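PDB 6A2A: sesquisabinene B synthase 2 from Santalum album, which probably cyclises farnesyl diphosphate to the sesquiterpene sesquisabinene B with the help of magnesium or manganese ions. Local coordinates for residues 66-71 against 238-243; 89-94 against 225-230; 162-167 against 205-210; 248-253 against 559-564. One frame throughout, in Å; residues are numbered along the deposited sequence.

Contact 1 of 4, residues 66-71 against 238-243; sequences EEVKSL and NLTLLR
The flat amide of Asn238 meets Leu71 tip to tip: Leu71 CD1 approaches obliquely to the amide plane at the end carrying both polar atoms, 3.8 Å from Asn238 ND2 and 4.1 Å from Asn238 OD1. The other flat group, the carboxylate of Glu67, has Thr240 beside it, with Glu67 OE2 3.6 Å from the methyl Thr240 CG2 and the two side chains crossing at about a right angle. To one side of these two pairs lies the apolar contact, where Val68 CG1 stands 3.9 Å from Leu241 CD1. Asn238 also acts within its own segment. With CG anti to the backbone N (chi1 -176°), its OD1 accepts from Leu241 N at 3.0 Å with an N-H...O angle of 166°; this capping bond fixes how the amide is turned, and Leu71 only packs against its tip. Phe84 of helix 78-90 packs on Leu71, Asn238 and Leu241 alike. The axes of 66-71 and 239-243 approach to 9.7 Å and run closer to antiparallel than parallel, at 132°. Such oblique helix packing, begun by an asparagine N-cap on helix 239-270, belongs to the all-helical architecture of plant terpene synthases.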
# COMPACT_ATOMS: atom_id res chain seq x y z
N GLU A 66 22.23 -27.79 1.15
CA GLU A 66 23.31 -28.35 1.94
C GLU A 66 24.17 -29.28 1.07
O GLU A 66 25.37 -29.29 1.22
CB GLU A 66 22.77 -29.07 3.17
CG GLU A 66 22.39 -28.14 4.31
CD GLU A 66 23.58 -27.45 4.97
OE1 GLU A 66 24.53 -28.16 5.37
OE2 GLU A 66 23.55 -26.20 5.07
N GLU A 67 23.56 -30.02 0.15
CA GLU A 67 24.33 -30.88 -0.77
C GLU A 67 25.22 -30.00 -1.65
O GLU A 67 26.34 -30.36 -1.88
CB GLU A 67 23.43 -31.79 -1.62
CG GLU A 67 22.84 -32.94 -0.82
CD GLU A 67 21.83 -33.78 -1.58
OE1 GLU A 67 20.84 -34.21 -0.97
OE2 GLU A 67 22.03 -33.98 -2.78
N VAL A 68 24.75 -28.82 -2.08
CA VAL A 68 25.55 -27.99 -2.94
C VAL A 68 26.67 -27.33 -2.12
O VAL A 68 27.74 -27.16 -2.60
CB VAL A 68 24.67 -26.97 -3.69
CG1 VAL A 68 25.52 -25.89 -4.34
CG2 VAL A 68 23.77 -27.64 -4.72
N LYS A 69 26.42 -26.96 -0.88
CA LYS A 69 27.49 -26.44 -0.05
C LYS A 69 28.63 -27.46 0.03
O LYS A 69 29.80 -27.13 0.00
CB LYS A 69 27.07 -26.30 1.42
CG LYS A 69 26.25 -25.10 1.80
CD LYS A 69 26.20 -24.93 3.30
CE LYS A 69 25.11 -23.99 3.75
NZ LYS A 69 25.23 -23.73 5.20
N SER A 70 28.22 -28.69 0.25
CA SER A 70 29.19 -29.79 0.38
C SER A 70 30.05 -29.87 -0.87
O SER A 70 31.29 -29.97 -0.75
CB SER A 70 28.49 -31.10 0.69
OG SER A 70 28.05 -31.10 2.03
N LEU A 71 29.41 -29.77 -2.05
CA LEU A 71 30.11 -29.81 -3.33
C LEU A 71 31.08 -28.64 -3.44
O LEU A 71 32.20 -28.81 -3.87
CB LEU A 71 29.09 -29.77 -4.47
CG LEU A 71 28.20 -31.00 -4.60
CD1 LEU A 71 27.03 -30.74 -5.54
CD2 LEU A 71 29.00 -32.17 -5.12
N ASN A 238 26.14 -31.10 -13.44
CA ASN A 238 25.86 -31.70 -12.15
C ASN A 238 24.36 -31.57 -11.89
O ASN A 238 23.85 -30.44 -11.68
CB ASN A 238 26.66 -31.02 -11.02
CG ASN A 238 26.48 -31.64 -9.65
OD1 ASN A 238 25.38 -31.73 -9.11
ND2 ASN A 238 27.59 -32.03 -9.03
N LEU A 239 23.66 -32.72 -11.84
CA LEU A 239 22.19 -32.71 -11.76
C LEU A 239 21.71 -32.16 -10.41
O LEU A 239 20.64 -31.64 -10.35
CB LEU A 239 21.60 -34.10 -12.00
CG LEU A 239 21.73 -34.63 -13.42
CD1 LEU A 239 21.26 -36.08 -13.49
CD2 LEU A 239 20.94 -33.78 -14.40
N THR A 240 22.44 -32.37 -9.34
CA THR A 240 22.04 -31.84 -8.03
C THR A 240 22.09 -30.29 -8.05
O THR A 240 21.22 -29.62 -7.55
CB THR A 240 22.97 -32.30 -6.90
OG1 THR A 240 22.98 -33.73 -6.78
CG2 THR A 240 22.59 -31.70 -5.57
N LEU A 241 23.18 -29.77 -8.58
CA LEU A 241 23.34 -28.29 -8.69
C LEU A 241 22.20 -27.76 -9.58
O LEU A 241 21.54 -26.79 -9.21
CB LEU A 241 24.72 -27.94 -9.26
CG LEU A 241 24.96 -26.44 -9.48
CD1 LEU A 241 24.76 -25.67 -8.18
CD2 LEU A 241 26.32 -26.15 -10.05
N LEU A 242 21.97 -28.41 -10.73
CA LEU A 242 20.95 -28.01 -11.67
C LEU A 242 19.60 -28.03 -10.99
O LEU A 242 18.83 -27.05 -11.09
CB LEU A 242 20.95 -28.89 -12.93
CG LEU A 242 19.81 -28.61 -13.91
CD1 LEU A 242 19.95 -27.21 -14.52
CD2 LEU A 242 19.72 -29.65 -15.02
N ARG A 243 19.29 -29.13 -10.30
CA ARG A 243 18.03 -29.25 -9.63
C ARG A 243 17.85 -28.12 -8.60
O ARG A 243 16.75 -27.54 -8.50
CB ARG A 243 17.93 -30.63 -8.95
CG ARG A 243 17.62 -31.77 -9.91
CD ARG A 243 17.78 -33.15 -9.27
NE ARG A 243 16.87 -33.36 -8.15
CZ ARG A 243 17.20 -33.95 -7.00
NH1 ARG A 243 16.35 -33.92 -5.97
NH2 ARG A 243 18.38 -34.52 -6.86

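Contact 2 of 4, residues 89-94 against 225-230; sequences RRLGLK and RWFIDT
Leu91 and Ile228 bring their CA atoms to 6.0 Å where helix 78-90 ends in a Schellman motif, Gly92 taking positive phi and bonding back from Gly92 N to Arg89 O, while 225-230 passes as unbroken helix. This is a helix C-terminus docked on a neighbouring helix in the N-terminal alpha-barrel domain, as in other plant terpene synthases. Phe227 has the largest share of the contact. Its CG is anti to the backbone N (chi1 -174°), which sends the ring toward the helix end, and Arg90, extended from CG to NE, crosses the Phe227 side chain at about a right angle with CG over one face. Arg90 CG lies 3.8 Å from the centroid of the Phe227 ring and 21° off its normal, a CH-pi contact. Farther out the guanidinium runs nearly parallel to the ring, the planes 19° apart, and Arg90 NH2 reaches to 3.8 Å from Trp226 CZ3. Arg90 NE makes a salt bridge with Glu223, which would anchor the guanidinium beside these rings. Leu91 approaches the same ring differently, its CG lying at the edge in the ring plane. An alanine at Phe227 would probably open a gap beneath the aliphatic part of Arg90 and leave Leu91 without its aromatic neighbour. The branch Leu91 CD2 closes the contact, 3.5 Å from Phe227 CD2 and 3.7 Å from Ile228 CG1.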
# COMPACT_ATOMS: atom_id res chain seq x y z
N ARG A 89 27.79 -19.25 -9.74
CA ARG A 89 27.55 -17.82 -9.92
C ARG A 89 26.61 -17.56 -11.07
O ARG A 89 25.69 -16.83 -11.00
CB ARG A 89 28.87 -17.13 -10.21
CG ARG A 89 28.78 -15.68 -10.62
CD ARG A 89 28.70 -15.51 -12.11
NE ARG A 89 28.58 -14.13 -12.55
CZ ARG A 89 29.60 -13.35 -12.82
NH1 ARG A 89 30.82 -13.78 -12.69
NH2 ARG A 89 29.39 -12.14 -13.25
N ARG A 90 26.88 -18.28 -12.14
CA ARG A 90 26.16 -18.12 -13.38
C ARG A 90 24.71 -18.61 -13.34
O ARG A 90 23.86 -18.11 -13.98
CB ARG A 90 26.99 -18.67 -14.51
CG ARG A 90 26.57 -18.12 -15.80
CD ARG A 90 27.55 -18.33 -16.90
NE ARG A 90 27.05 -17.72 -18.09
CZ ARG A 90 27.76 -17.57 -19.19
NH1 ARG A 90 28.99 -18.01 -19.21
NH2 ARG A 90 27.26 -16.96 -20.24
N LEU A 91 24.46 -19.54 -12.44
CA LEU A 91 23.15 -20.03 -12.16
C LEU A 91 22.35 -19.08 -11.22
O LEU A 91 21.25 -19.37 -10.90
CB LEU A 91 23.24 -21.41 -11.51
CG LEU A 91 23.62 -22.54 -12.45
CD1 LEU A 91 23.96 -23.79 -11.69
CD2 LEU A 91 22.56 -22.79 -13.51
N GLY A 92 22.97 -18.00 -10.75
CA GLY A 92 22.36 -17.02 -9.91
C GLY A 92 22.34 -17.39 -8.44
O GLY A 92 21.55 -16.90 -7.70
N LEU A 93 23.26 -18.26 -8.05
CA LEU A 93 23.28 -18.78 -6.71
C LEU A 93 24.38 -18.31 -5.78
O LEU A 93 24.40 -18.69 -4.67
CB LEU A 93 23.32 -20.30 -6.76
CG LEU A 93 22.21 -21.01 -7.49
CD1 LEU A 93 22.57 -22.46 -7.74
CD2 LEU A 93 20.92 -20.89 -6.74
N LYS A 94 25.27 -17.49 -6.25
CA LYS A 94 26.35 -17.03 -5.37
C LYS A 94 25.78 -16.45 -4.06
O LYS A 94 26.40 -16.59 -3.00
CB LYS A 94 27.27 -16.03 -6.07
CG LYS A 94 28.58 -15.80 -5.35
CD LYS A 94 29.68 -15.17 -6.17
CE LYS A 94 29.66 -13.66 -6.15
NZ LYS A 94 30.13 -13.14 -4.84
N ARG A 225 18.45 -17.28 -15.51
CA ARG A 225 17.40 -18.02 -16.21
C ARG A 225 17.89 -18.55 -17.56
O ARG A 225 17.48 -19.66 -17.96
CB ARG A 225 16.18 -17.14 -16.47
CG ARG A 225 15.01 -17.92 -17.08
CD ARG A 225 14.48 -18.98 -16.14
NE ARG A 225 13.53 -19.86 -16.86
CZ ARG A 225 13.86 -20.93 -17.59
NH1 ARG A 225 15.12 -21.23 -17.80
NH2 ARG A 225 12.90 -21.73 -18.07
N TRP A 226 18.67 -17.77 -18.29
CA TRP A 226 19.23 -18.22 -19.56
C TRP A 226 20.18 -19.40 -19.30
O TRP A 226 20.15 -20.42 -20.03
CB TRP A 226 19.99 -17.09 -20.25
CG TRP A 226 20.56 -17.45 -21.57
CD1 TRP A 226 19.90 -17.45 -22.77
CD2 TRP A 226 21.88 -17.96 -21.83
NE1 TRP A 226 20.75 -17.85 -23.77
CE2 TRP A 226 21.97 -18.16 -23.22
CE3 TRP A 226 23.00 -18.21 -21.05
CZ2 TRP A 226 23.14 -18.63 -23.82
CZ3 TRP A 226 24.16 -18.67 -21.65
CH2 TRP A 226 24.22 -18.87 -23.01
N PHE A 227 21.06 -19.23 -18.32
CA PHE A 227 22.12 -20.23 -18.09
C PHE A 227 21.54 -21.53 -17.51
O PHE A 227 22.18 -22.59 -17.70
CB PHE A 227 23.22 -19.65 -17.22
CG PHE A 227 24.39 -20.58 -17.09
CD1 PHE A 227 25.18 -20.86 -18.18
CD2 PHE A 227 24.59 -21.27 -15.92
CE1 PHE A 227 26.19 -21.80 -18.07
CE2 PHE A 227 25.64 -22.16 -15.79
CZ PHE A 227 26.43 -22.43 -16.88
N ILE A 228 20.44 -21.50 -16.80
CA ILE A 228 19.82 -22.75 -16.32
C ILE A 228 19.54 -23.67 -17.54
O ILE A 228 19.85 -24.86 -17.50
CB ILE A 228 18.56 -22.48 -15.49
CG1 ILE A 228 18.93 -22.06 -14.07
CG2 ILE A 228 17.64 -23.69 -15.48
CD1 ILE A 228 17.79 -21.44 -13.33
N ASP A 229 18.99 -23.11 -18.60
CA ASP A 229 18.77 -23.86 -19.84
C ASP A 229 20.03 -24.28 -20.53
O ASP A 229 20.14 -25.41 -20.99
CB ASP A 229 17.90 -23.07 -20.81
CG ASP A 229 16.50 -22.93 -20.35
OD1 ASP A 229 16.09 -23.57 -19.38
OD2 ASP A 229 15.85 -22.10 -20.93
N THR A 230 21.02 -23.38 -20.63
CA THR A 230 22.27 -23.70 -21.28
C THR A 230 23.01 -24.79 -20.50
O THR A 230 23.54 -25.74 -21.12
CB THR A 230 23.11 -22.42 -21.44
OG1 THR A 230 22.43 -21.54 -22.34
CG2 THR A 230 24.50 -22.69 -21.97

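Contact 3 of 4, residues 162-167 against 205-210; sequences GLLSLY and KKVSHA
Tyr167 OH donates to Ala210 O at 2.7 Å, the one hydrogen bond between these two helical segments. The oxygen lies at the edge of the tyrosine ring, near its plane, whereas the hydroxyl stands above the carbonyl plane of Ala210, 38° out of it. Four residues on from Ala210 comes Pro214, which has no amide hydrogen to offer, so the usual i+4 donor is missing and the tyrosine hydroxyl stands in for it. Tyr167 CE2 touches Ala210 CB at 3.8 Å. Leu164, one turn earlier, spreads its two methyls: Leu164 CD1 presses on Ala210 CB at 3.5 Å, and Leu164 CD2 lies 3.9 Å from Lys206 CB, with Val207 CG2 more loosely placed. Tyr167 reaches across because its CG is anti to the backbone N (chi1 172°). A phenylalanine in its place would probably keep the ring contacts but leave Ala210 O without its hydroxyl donor. In the next shell Phe171 stacks edge-to-face on the Tyr167 ring, and Lys206 carries its ammonium to a salt bridge with Glu234. Two helices of the N-terminal terpene synthase domain, segment axes 10.8 Å apart and 29° from parallel, thus pack through an alanine near a helix end, away from the metal-binding residues. Helix 178-192 lies between them in sequence and covers Leu163 and Tyr167, while helix 121-133 packs against Ser165 and Leu166.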
# COMPACT_ATOMS: atom_id res chain seq x y z
N GLY A 162 38.98 -21.77 -25.05
CA GLY A 162 40.09 -20.84 -24.65
C GLY A 162 39.82 -19.39 -25.05
O GLY A 162 39.94 -18.47 -24.21
N LEU A 163 39.48 -19.19 -26.30
CA LEU A 163 39.19 -17.88 -26.80
C LEU A 163 38.04 -17.26 -26.00
O LEU A 163 38.13 -16.08 -25.69
CB LEU A 163 38.80 -17.88 -28.28
CG LEU A 163 39.90 -18.18 -29.29
CD1 LEU A 163 39.28 -18.23 -30.68
CD2 LEU A 163 41.01 -17.13 -29.25
N LEU A 164 36.97 -17.99 -25.77
CA LEU A 164 35.79 -17.43 -25.05
C LEU A 164 36.22 -17.09 -23.63
O LEU A 164 35.81 -16.04 -23.10
CB LEU A 164 34.65 -18.46 -25.01
CG LEU A 164 33.39 -18.05 -24.22
CD1 LEU A 164 32.80 -16.78 -24.84
CD2 LEU A 164 32.35 -19.14 -24.21
N SER A 165 37.02 -17.93 -22.99
CA SER A 165 37.40 -17.58 -21.61
C SER A 165 38.29 -16.32 -21.59
O SER A 165 38.12 -15.42 -20.70
CB SER A 165 38.07 -18.75 -20.95
OG SER A 165 37.15 -19.79 -20.70
N LEU A 166 39.15 -16.15 -22.56
CA LEU A 166 39.99 -14.96 -22.65
C LEU A 166 39.14 -13.70 -22.85
O LEU A 166 39.34 -12.66 -22.22
CB LEU A 166 40.95 -15.11 -23.82
CG LEU A 166 41.90 -13.95 -24.10
CD1 LEU A 166 42.81 -13.72 -22.92
CD2 LEU A 166 42.70 -14.21 -25.35
N TYR A 167 38.19 -13.82 -23.80
CA TYR A 167 37.24 -12.75 -24.06
C TYR A 167 36.58 -12.35 -22.74
O TYR A 167 36.55 -11.15 -22.45
CB TYR A 167 36.17 -13.19 -25.06
CG TYR A 167 35.02 -12.21 -25.25
CD1 TYR A 167 35.10 -11.20 -26.19
CD2 TYR A 167 33.84 -12.40 -24.60
CE1 TYR A 167 34.02 -10.37 -26.45
CE2 TYR A 167 32.77 -11.54 -24.79
CZ TYR A 167 32.84 -10.55 -25.76
OH TYR A 167 31.75 -9.74 -25.96
N LYS A 205 26.10 -21.53 -28.54
CA LYS A 205 25.16 -20.69 -27.82
C LYS A 205 25.94 -19.70 -26.95
O LYS A 205 25.65 -18.49 -26.96
CB LYS A 205 24.25 -21.47 -26.88
CG LYS A 205 23.13 -22.28 -27.51
CD LYS A 205 22.14 -22.82 -26.45
CE LYS A 205 21.52 -21.69 -25.64
NZ LYS A 205 20.50 -22.15 -24.65
N LYS A 206 26.86 -20.22 -26.18
CA LYS A 206 27.62 -19.39 -25.23
C LYS A 206 28.43 -18.33 -25.97
O LYS A 206 28.53 -17.19 -25.45
CB LYS A 206 28.57 -20.21 -24.37
CG LYS A 206 27.85 -21.01 -23.30
CD LYS A 206 28.68 -21.30 -22.09
CE LYS A 206 29.80 -22.26 -22.38
NZ LYS A 206 30.52 -22.62 -21.13
N VAL A 207 28.95 -18.65 -27.16
CA VAL A 207 29.80 -17.67 -27.87
C VAL A 207 28.95 -16.50 -28.38
O VAL A 207 29.33 -15.34 -28.27
CB VAL A 207 30.61 -18.31 -29.00
CG1 VAL A 207 31.12 -17.29 -29.98
CG2 VAL A 207 31.73 -19.13 -28.42
N SER A 208 27.82 -16.84 -28.98
CA SER A 208 26.90 -15.89 -29.52
C SER A 208 26.40 -14.94 -28.42
O SER A 208 26.32 -13.69 -28.62
CB SER A 208 25.79 -16.66 -30.18
OG SER A 208 24.84 -15.79 -30.70
N HIS A 209 26.06 -15.53 -27.30
CA HIS A 209 25.56 -14.84 -26.14
C HIS A 209 26.63 -13.88 -25.64
O HIS A 209 26.34 -12.71 -25.35
CB HIS A 209 25.17 -15.84 -25.08
CG HIS A 209 24.42 -15.32 -23.91
ND1 HIS A 209 23.08 -15.01 -23.99
CD2 HIS A 209 24.74 -15.23 -22.60
CE1 HIS A 209 22.60 -14.74 -22.79
NE2 HIS A 209 23.59 -14.87 -21.91
N ALA A 210 27.86 -14.36 -25.59
CA ALA A 210 28.99 -13.55 -25.13
C ALA A 210 29.30 -12.39 -26.06
O ALA A 210 29.63 -11.29 -25.58
CB ALA A 210 30.21 -14.40 -24.98

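Contact 4 of 4, residues 248-253 against 559-564; sequences DFNIVQ and HPIPLN
Asn250 OD1 accepts from Ile561 N at 2.7 Å, the shortest polar bond between the segments, with an N-H...O angle of 163°. The other half of the same amide answers in the opposite sense: Asn250 ND2 donates to Ile561 O at 2.8 Å, in the carbonyl plane and on a lone pair, with the acceptor also in the amide plane. One side chain thus pairs with both the N-H and the C=O of a single residue, much as a neighbouring strand would, and the two bonds fix the rotation of the amide and show which end is oxygen. Around it, Asn250 OD1 also lies 3.4 Å from Ile561 CB, and Leu563 CD2 comes to 3.7 Å from Asn250 ND2. Residues 559-564 follow helix 546-558 as an irregular, extended tail near the C terminus; the chain's end is in this way tied back onto helix 239-270, far along the sequence from its partner. One turn beyond Asn250, Gln253 extends with its CG anti to the backbone N (chi1 -175°). Gln253 NE2 gives a bond to His559 O at 3.0 Å, but from above the carbonyl plane, 71° out of it, and also bonds to Val556 O. Its partner atom Gln253 OE1 faces Pro560, 3.2 Å from Pro560 CA. On the apolar side Ile561 CD1 rests 3.8 Å from Phe249 CD1, the side chains crossing at about a right angle, while Arg221 makes a cation-pi contact with the Phe249 ring.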
# COMPACT_ATOMS: atom_id res chain seq x y z
N ASP A 248 15.50 -23.05 -6.43
CA ASP A 248 15.80 -21.74 -5.86
C ASP A 248 15.28 -20.66 -6.80
O ASP A 248 14.73 -19.67 -6.31
CB ASP A 248 17.24 -21.55 -5.58
CG ASP A 248 17.52 -20.32 -4.72
OD1 ASP A 248 17.18 -20.34 -3.52
OD2 ASP A 248 18.00 -19.31 -5.31
N PHE A 249 15.41 -20.86 -8.11
CA PHE A 249 14.86 -19.90 -9.05
C PHE A 249 13.38 -19.70 -8.81
O PHE A 249 12.91 -18.57 -8.64
CB PHE A 249 15.08 -20.31 -10.50
CG PHE A 249 14.84 -19.15 -11.44
CD1 PHE A 249 13.57 -18.86 -11.87
CD2 PHE A 249 15.87 -18.30 -11.78
CE1 PHE A 249 13.34 -17.74 -12.66
CE2 PHE A 249 15.64 -17.21 -12.59
CZ PHE A 249 14.38 -16.92 -13.00
N ASN A 250 12.62 -20.80 -8.76
CA ASN A 250 11.20 -20.70 -8.55
C ASN A 250 10.86 -20.08 -7.18
O ASN A 250 9.85 -19.33 -7.09
CB ASN A 250 10.51 -22.06 -8.72
CG ASN A 250 10.43 -22.54 -10.15
OD1 ASN A 250 10.82 -21.84 -11.10
ND2 ASN A 250 9.94 -23.76 -10.31
N ILE A 251 11.63 -20.35 -6.14
CA ILE A 251 11.31 -19.80 -4.83
C ILE A 251 11.52 -18.27 -4.86
O ILE A 251 10.66 -17.52 -4.41
CB ILE A 251 12.16 -20.47 -3.74
CG1 ILE A 251 11.76 -21.94 -3.58
CG2 ILE A 251 12.07 -19.71 -2.43
CD1 ILE A 251 12.72 -22.76 -2.74
N VAL A 252 12.66 -17.85 -5.40
CA VAL A 252 12.93 -16.41 -5.53
C VAL A 252 11.83 -15.80 -6.41
O VAL A 252 11.27 -14.78 -6.03
CB VAL A 252 14.33 -16.13 -6.10
CG1 VAL A 252 14.54 -14.63 -6.30
CG2 VAL A 252 15.41 -16.68 -5.21
N GLN A 253 11.49 -16.43 -7.52
CA GLN A 253 10.46 -15.90 -8.39
C GLN A 253 9.17 -15.67 -7.61
O GLN A 253 8.43 -14.71 -7.93
CB GLN A 253 10.25 -16.83 -9.58
CG GLN A 253 9.28 -16.31 -10.60
CD GLN A 253 8.94 -17.35 -11.65
OE1 GLN A 253 8.25 -18.33 -11.36
NE2 GLN A 253 9.46 -17.16 -12.85
N HIS A 559 6.50 -17.18 -15.53
CA HIS A 559 6.43 -18.67 -15.68
C HIS A 559 7.44 -19.35 -14.78
O HIS A 559 8.64 -19.15 -14.98
CB HIS A 559 6.71 -19.11 -17.12
CG HIS A 559 5.64 -18.75 -18.10
ND1 HIS A 559 5.93 -18.32 -19.37
CD2 HIS A 559 4.30 -18.72 -17.99
CE1 HIS A 559 4.81 -18.04 -20.01
NE2 HIS A 559 3.80 -18.26 -19.18
N PRO A 560 6.99 -20.21 -13.87
CA PRO A 560 7.97 -21.00 -13.11
C PRO A 560 8.71 -21.95 -14.06
O PRO A 560 8.24 -22.23 -15.18
CB PRO A 560 7.18 -21.76 -12.03
CG PRO A 560 5.86 -21.03 -11.95
CD PRO A 560 5.63 -20.45 -13.33
N ILE A 561 9.87 -22.42 -13.61
CA ILE A 561 10.62 -23.47 -14.31
C ILE A 561 9.94 -24.81 -13.99
O ILE A 561 9.70 -25.09 -12.80
CB ILE A 561 12.08 -23.47 -13.85
CG1 ILE A 561 12.74 -22.12 -14.15
CG2 ILE A 561 12.83 -24.65 -14.47
CD1 ILE A 561 14.20 -22.04 -13.76
N PRO A 562 9.63 -25.61 -15.02
CA PRO A 562 9.06 -26.93 -14.75
C PRO A 562 10.06 -27.77 -13.94
O PRO A 562 11.22 -27.87 -14.32
CB PRO A 562 8.85 -27.57 -16.12
CG PRO A 562 8.67 -26.40 -17.04
CD PRO A 562 9.48 -25.27 -16.43
N LEU A 563 9.62 -28.28 -12.80
CA LEU A 563 10.44 -29.20 -12.04
C LEU A 563 10.01 -30.63 -12.40
O LEU A 563 8.83 -30.90 -12.68
CB LEU A 563 10.27 -28.92 -10.55
CG LEU A 563 10.41 -27.45 -10.14
CD1 LEU A 563 10.09 -27.25 -8.67
CD2 LEU A 563 11.80 -26.94 -10.48
N ASN A 564 10.97 -31.54 -12.44
CA ASN A 564 10.65 -32.96 -12.49
C ASN A 564 11.11 -33.56 -11.16
O ASN A 564 12.17 -34.19 -11.08
CB ASN A 564 11.26 -33.61 -13.74
CG ASN A 564 11.77 -35.02 -13.52
OD1 ASN A 564 11.00 -35.93 -13.22
ND2 ASN A 564 13.08 -35.20 -13.65

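How the contacts relate
From the N terminus, helix 55-73 opens contact 1, which closes only when the chain reaches the start of helix 239-270. Within that span the end of helix 78-90 opens contact 2, closed by helix 220-232, and within this again helices 160-170 and 201-212 make contact 3, so the three are nested. Contact 4 follows in series, joining a later part of helix 239-270 to the C-terminal tail. Contact 2 is the hub: it touches contact 1 through Leu91 and Leu241, contact 3 through Trp226 and His209, and contact 4 through Ile228 and Ile561. Contacts 3 and 4 do not touch, their nearest atoms being about 12 Å apart.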